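Long-range contact in inactive glucansucrase (Lactobacillus reuteri, PDB 5JBD), which is an inactive member of the glucansucrase proteins of glycosyl hydrolase family 70, built round a barrel of parallel strands and helices: residues Asn361-Asn375 against Gly500-Ala512. Sequence-based numbering, arbitrary orientation.
Sequences NIGNLITNSIVNRQN and GQTMTKLNNNLLA
Arg373 meets Gln501 with the guanidinium plane of the one and the amide plane of the other turned 50° apart: Gln501 OE1 lies at the guanidinium edge, in its plane, 3.2 Å from Arg373 CD, while Val371 CB sits over one guanidinium face, toward the rim. The contact packs the turn and short helix 364-367, between TIM-barrel strands 340-341 and 385-388, against hairpin 501-505/510-515 of the neighbouring antiparallel sheet, which the chain then joins through strand 375-376. The two polar groups touch without a hydrogen bond; each is bonded to Lys457 instead, Arg373 NE donating to Lys457 O and Lys457 N to Gln501 OE1. Next along, Asn375 forms an antiparallel non-hydrogen-bonded pair with Thr502, whose OG1 donates to Asn375 OD1 at 2.7 Å and also bonds Tyr516 OH. Met503 N donates to Gln374 O at 3.1 Å and, weakly, to Arg373 O.

An apolar layer fills the middle. Met503 bends at its last torsion, chi3 74°, bringing CE to 3.8 Å from Leu365 CB, and Ile366 slides past it the opposite way, CG1 on CB. Leu511 CD2 reaches Ile362, Leu365 and Ile366 together, and helix 343-354 packs on Ile362 and Leu365 through Val352 and Leu349.

At the far end Asn361 and Asn508 cross nearly at right angles. Asn361 ND2 donates to Asn508 O at 2.9 Å, and Lys505 NZ is shared between the OD1 atoms of both asparagines. Gly363 N, in a capping bond, and Lys505 NZ approach Asn361 OD1 from opposite faces of its plane, each at 2.9 Å.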
# COMPACT_ATOMS: atom_id res chain seq x y z
N ASN A 361 -15.37 -18.56 20.04
CA ASN A 361 -15.29 -18.68 21.49
C ASN A 361 -14.20 -17.79 22.08
O ASN A 361 -13.13 -17.61 21.48
CB ASN A 361 -15.04 -20.13 21.90
CG ASN A 361 -15.18 -20.33 23.39
OD1 ASN A 361 -14.18 -20.37 24.12
ND2 ASN A 361 -16.42 -20.40 23.86
N ILE A 362 -14.48 -17.25 23.26
CA ILE A 362 -13.54 -16.41 24.01
C ILE A 362 -12.14 -17.04 24.16
O ILE A 362 -11.12 -16.33 24.15
CB ILE A 362 -14.14 -16.04 25.40
CG1 ILE A 362 -13.54 -14.73 25.95
CG2 ILE A 362 -13.99 -17.18 26.40
CD1 ILE A 362 -13.99 -13.48 25.22
N GLY A 363 -12.09 -18.35 24.30
CA GLY A 363 -10.82 -19.07 24.43
C GLY A 363 -9.85 -18.96 23.26
O GLY A 363 -8.65 -19.22 23.41
N ASN A 364 -10.36 -18.61 22.08
CA ASN A 364 -9.49 -18.36 20.92
C ASN A 364 -8.47 -17.24 21.16
O ASN A 364 -7.40 -17.27 20.58
CB ASN A 364 -10.31 -18.04 19.66
CG ASN A 364 -11.02 -19.26 19.09
OD1 ASN A 364 -11.20 -20.27 19.76
ND2 ASN A 364 -11.45 -19.15 17.83
N LEU A 365 -8.77 -16.28 22.03
CA LEU A 365 -7.79 -15.24 22.42
C LEU A 365 -6.52 -15.81 23.08
O LEU A 365 -5.46 -15.18 23.05
CB LEU A 365 -8.43 -14.22 23.35
CG LEU A 365 -9.61 -13.41 22.78
CD1 LEU A 365 -10.43 -12.75 23.87
CD2 LEU A 365 -9.11 -12.38 21.78
N ILE A 366 -6.64 -17.00 23.67
CA ILE A 366 -5.54 -17.65 24.34
C ILE A 366 -4.62 -18.33 23.33
O ILE A 366 -3.40 -18.22 23.43
CB ILE A 366 -6.05 -18.71 25.36
CG1 ILE A 366 -6.97 -18.07 26.40
CG2 ILE A 366 -4.87 -19.37 26.07
CD1 ILE A 366 -7.73 -19.04 27.29
N THR A 367 -5.22 -19.02 22.36
CA THR A 367 -4.49 -19.94 21.49
C THR A 367 -4.23 -19.46 20.04
O THR A 367 -3.28 -19.91 19.42
CB THR A 367 -5.27 -21.26 21.37
OG1 THR A 367 -6.58 -20.99 20.88
CG2 THR A 367 -5.39 -21.94 22.73
N ASN A 368 -5.08 -18.58 19.51
CA ASN A 368 -5.08 -18.30 18.05
C ASN A 368 -4.32 -17.01 17.73
O ASN A 368 -4.88 -15.98 17.34
CB ASN A 368 -6.52 -18.34 17.51
CG ASN A 368 -7.14 -19.74 17.62
OD1 ASN A 368 -6.52 -20.68 18.12
ND2 ASN A 368 -8.37 -19.87 17.15
N SER A 369 -3.02 -17.11 17.96
CA SER A 369 -2.03 -16.06 17.74
C SER A 369 -0.71 -16.75 17.49
O SER A 369 -0.57 -17.94 17.79
CB SER A 369 -1.96 -15.16 18.97
OG SER A 369 -0.77 -14.43 19.06
N ILE A 370 0.28 -16.03 16.97
CA ILE A 370 1.65 -16.57 16.88
C ILE A 370 2.23 -16.92 18.28
O ILE A 370 3.15 -17.72 18.36
CB ILE A 370 2.60 -15.63 16.08
CG1 ILE A 370 3.80 -16.40 15.50
CG2 ILE A 370 3.04 -14.41 16.91
CD1 ILE A 370 3.43 -17.36 14.39
N VAL A 371 1.69 -16.33 19.35
CA VAL A 371 2.03 -16.71 20.74
C VAL A 371 0.82 -17.29 21.50
O VAL A 371 -0.25 -16.66 21.59
CB VAL A 371 2.54 -15.48 21.53
CG1 VAL A 371 3.16 -15.91 22.85
CG2 VAL A 371 3.53 -14.66 20.69
N ASN A 372 1.00 -18.49 22.07
CA ASN A 372 0.03 -19.08 23.00
C ASN A 372 0.22 -18.42 24.35
O ASN A 372 1.33 -18.39 24.86
CB ASN A 372 0.24 -20.59 23.10
CG ASN A 372 -0.74 -21.26 24.05
OD1 ASN A 372 -0.70 -21.01 25.26
ND2 ASN A 372 -1.60 -22.10 23.53
N ARG A 373 -0.85 -17.86 24.92
CA ARG A 373 -0.73 -17.07 26.14
C ARG A 373 -1.49 -17.71 27.33
O ARG A 373 -1.87 -17.02 28.27
CB ARG A 373 -1.18 -15.63 25.89
CG ARG A 373 -0.27 -14.89 24.92
CD ARG A 373 -0.68 -13.42 24.73
NE ARG A 373 0.32 -12.71 23.91
CZ ARG A 373 0.32 -12.65 22.58
NH1 ARG A 373 -0.63 -13.24 21.85
NH2 ARG A 373 1.30 -12.01 21.95
N GLN A 374 -1.70 -19.02 27.29
CA GLN A 374 -2.30 -19.74 28.42
C GLN A 374 -1.50 -19.49 29.69
O GLN A 374 -2.05 -19.13 30.71
CB GLN A 374 -2.40 -21.24 28.14
CG GLN A 374 -3.21 -22.00 29.19
CD GLN A 374 -4.68 -21.94 28.91
OE1 GLN A 374 -5.13 -22.37 27.85
NE2 GLN A 374 -5.46 -21.45 29.89
N ASN A 375 -0.19 -19.70 29.61
CA ASN A 375 0.69 -19.49 30.75
C ASN A 375 2.10 -19.22 30.21
O ASN A 375 2.97 -20.10 30.15
CB ASN A 375 0.64 -20.71 31.68
CG ASN A 375 1.16 -20.40 33.08
OD1 ASN A 375 0.95 -19.32 33.62
ND2 ASN A 375 1.81 -21.39 33.67
N GLY A 500 5.10 -12.30 33.78
CA GLY A 500 4.42 -13.43 33.16
C GLY A 500 2.97 -13.13 32.86
O GLY A 500 2.40 -12.17 33.37
N GLN A 501 2.38 -13.94 31.98
CA GLN A 501 0.98 -13.79 31.61
C GLN A 501 0.28 -15.14 31.70
O GLN A 501 0.82 -16.15 31.24
CB GLN A 501 0.82 -13.28 30.17
CG GLN A 501 -0.64 -13.10 29.76
CD GLN A 501 -0.79 -12.45 28.40
OE1 GLN A 501 0.17 -12.35 27.64
NE2 GLN A 501 -2.00 -11.99 28.08
N THR A 502 -0.93 -15.11 32.25
CA THR A 502 -1.82 -16.26 32.27
C THR A 502 -3.20 -15.82 31.81
O THR A 502 -3.74 -14.83 32.30
CB THR A 502 -1.92 -16.87 33.70
OG1 THR A 502 -0.60 -17.21 34.16
CG2 THR A 502 -2.81 -18.13 33.73
N MET A 503 -3.75 -16.53 30.84
CA MET A 503 -5.11 -16.29 30.36
C MET A 503 -5.94 -17.52 30.68
O MET A 503 -5.60 -18.63 30.26
CB MET A 503 -5.13 -16.07 28.86
CG MET A 503 -4.42 -14.82 28.38
SD MET A 503 -4.62 -14.52 26.61
CE MET A 503 -6.30 -13.94 26.54
N THR A 504 -7.05 -17.30 31.36
CA THR A 504 -7.86 -18.37 31.94
C THR A 504 -9.35 -18.12 31.71
O THR A 504 -9.82 -17.03 32.01
CB THR A 504 -7.58 -18.42 33.45
OG1 THR A 504 -6.19 -18.66 33.67
CG2 THR A 504 -8.37 -19.51 34.14
N LYS A 505 -10.07 -19.10 31.17
CA LYS A 505 -11.53 -18.98 31.02
C LYS A 505 -12.20 -19.13 32.39
O LYS A 505 -11.92 -20.09 33.12
CB LYS A 505 -12.09 -20.03 30.07
CG LYS A 505 -11.78 -19.76 28.61
CD LYS A 505 -12.33 -20.87 27.73
CE LYS A 505 -13.84 -20.81 27.64
NZ LYS A 505 -14.39 -21.76 26.64
N LEU A 506 -13.05 -18.16 32.72
CA LEU A 506 -13.82 -18.15 33.97
C LEU A 506 -15.19 -18.80 33.80
O LEU A 506 -15.74 -19.34 34.74
CB LEU A 506 -13.96 -16.72 34.50
CG LEU A 506 -12.64 -15.99 34.78
CD1 LEU A 506 -12.92 -14.52 35.06
CD2 LEU A 506 -11.83 -16.63 35.91
N ASN A 507 -15.75 -18.70 32.60
CA ASN A 507 -16.91 -19.50 32.20
C ASN A 507 -16.78 -19.65 30.70
O ASN A 507 -15.75 -19.26 30.16
CB ASN A 507 -18.24 -18.85 32.66
CG ASN A 507 -18.50 -17.48 32.03
OD1 ASN A 507 -18.25 -17.26 30.84
ND2 ASN A 507 -19.01 -16.54 32.84
N ASN A 508 -17.78 -20.18 29.99
CA ASN A 508 -17.59 -20.50 28.57
C ASN A 508 -17.37 -19.28 27.67
O ASN A 508 -16.81 -19.42 26.59
CB ASN A 508 -18.75 -21.35 28.02
CG ASN A 508 -18.40 -22.04 26.69
OD1 ASN A 508 -17.26 -22.50 26.49
ND2 ASN A 508 -19.36 -22.09 25.77
N ASN A 509 -17.78 -18.09 28.13
CA ASN A 509 -17.67 -16.87 27.33
C ASN A 509 -16.93 -15.71 27.99
O ASN A 509 -17.01 -14.59 27.50
CB ASN A 509 -19.08 -16.42 26.92
CG ASN A 509 -19.86 -17.52 26.24
OD1 ASN A 509 -19.44 -18.05 25.22
ND2 ASN A 509 -20.96 -17.92 26.84
N LEU A 510 -16.15 -15.98 29.04
CA LEU A 510 -15.47 -14.93 29.79
C LEU A 510 -14.08 -15.40 30.19
O LEU A 510 -13.94 -16.51 30.69
CB LEU A 510 -16.27 -14.58 31.05
CG LEU A 510 -15.70 -13.56 32.05
CD1 LEU A 510 -15.86 -12.14 31.53
CD2 LEU A 510 -16.41 -13.71 33.38
N LEU A 511 -13.06 -14.56 29.98
CA LEU A 511 -11.72 -14.88 30.46
C LEU A 511 -11.08 -13.76 31.25
O LEU A 511 -11.50 -12.59 31.17
CB LEU A 511 -10.84 -15.34 29.31
CG LEU A 511 -10.31 -14.36 28.26
CD1 LEU A 511 -9.22 -13.44 28.80
CD2 LEU A 511 -9.75 -15.18 27.10
N ALA A 512 -10.06 -14.13 32.02
CA ALA A 512 -9.18 -13.22 32.75
C ALA A 512 -7.77 -13.35 32.18
O ALA A 512 -7.24 -14.47 32.05
CB ALA A 512 -9.18 -13.56 34.24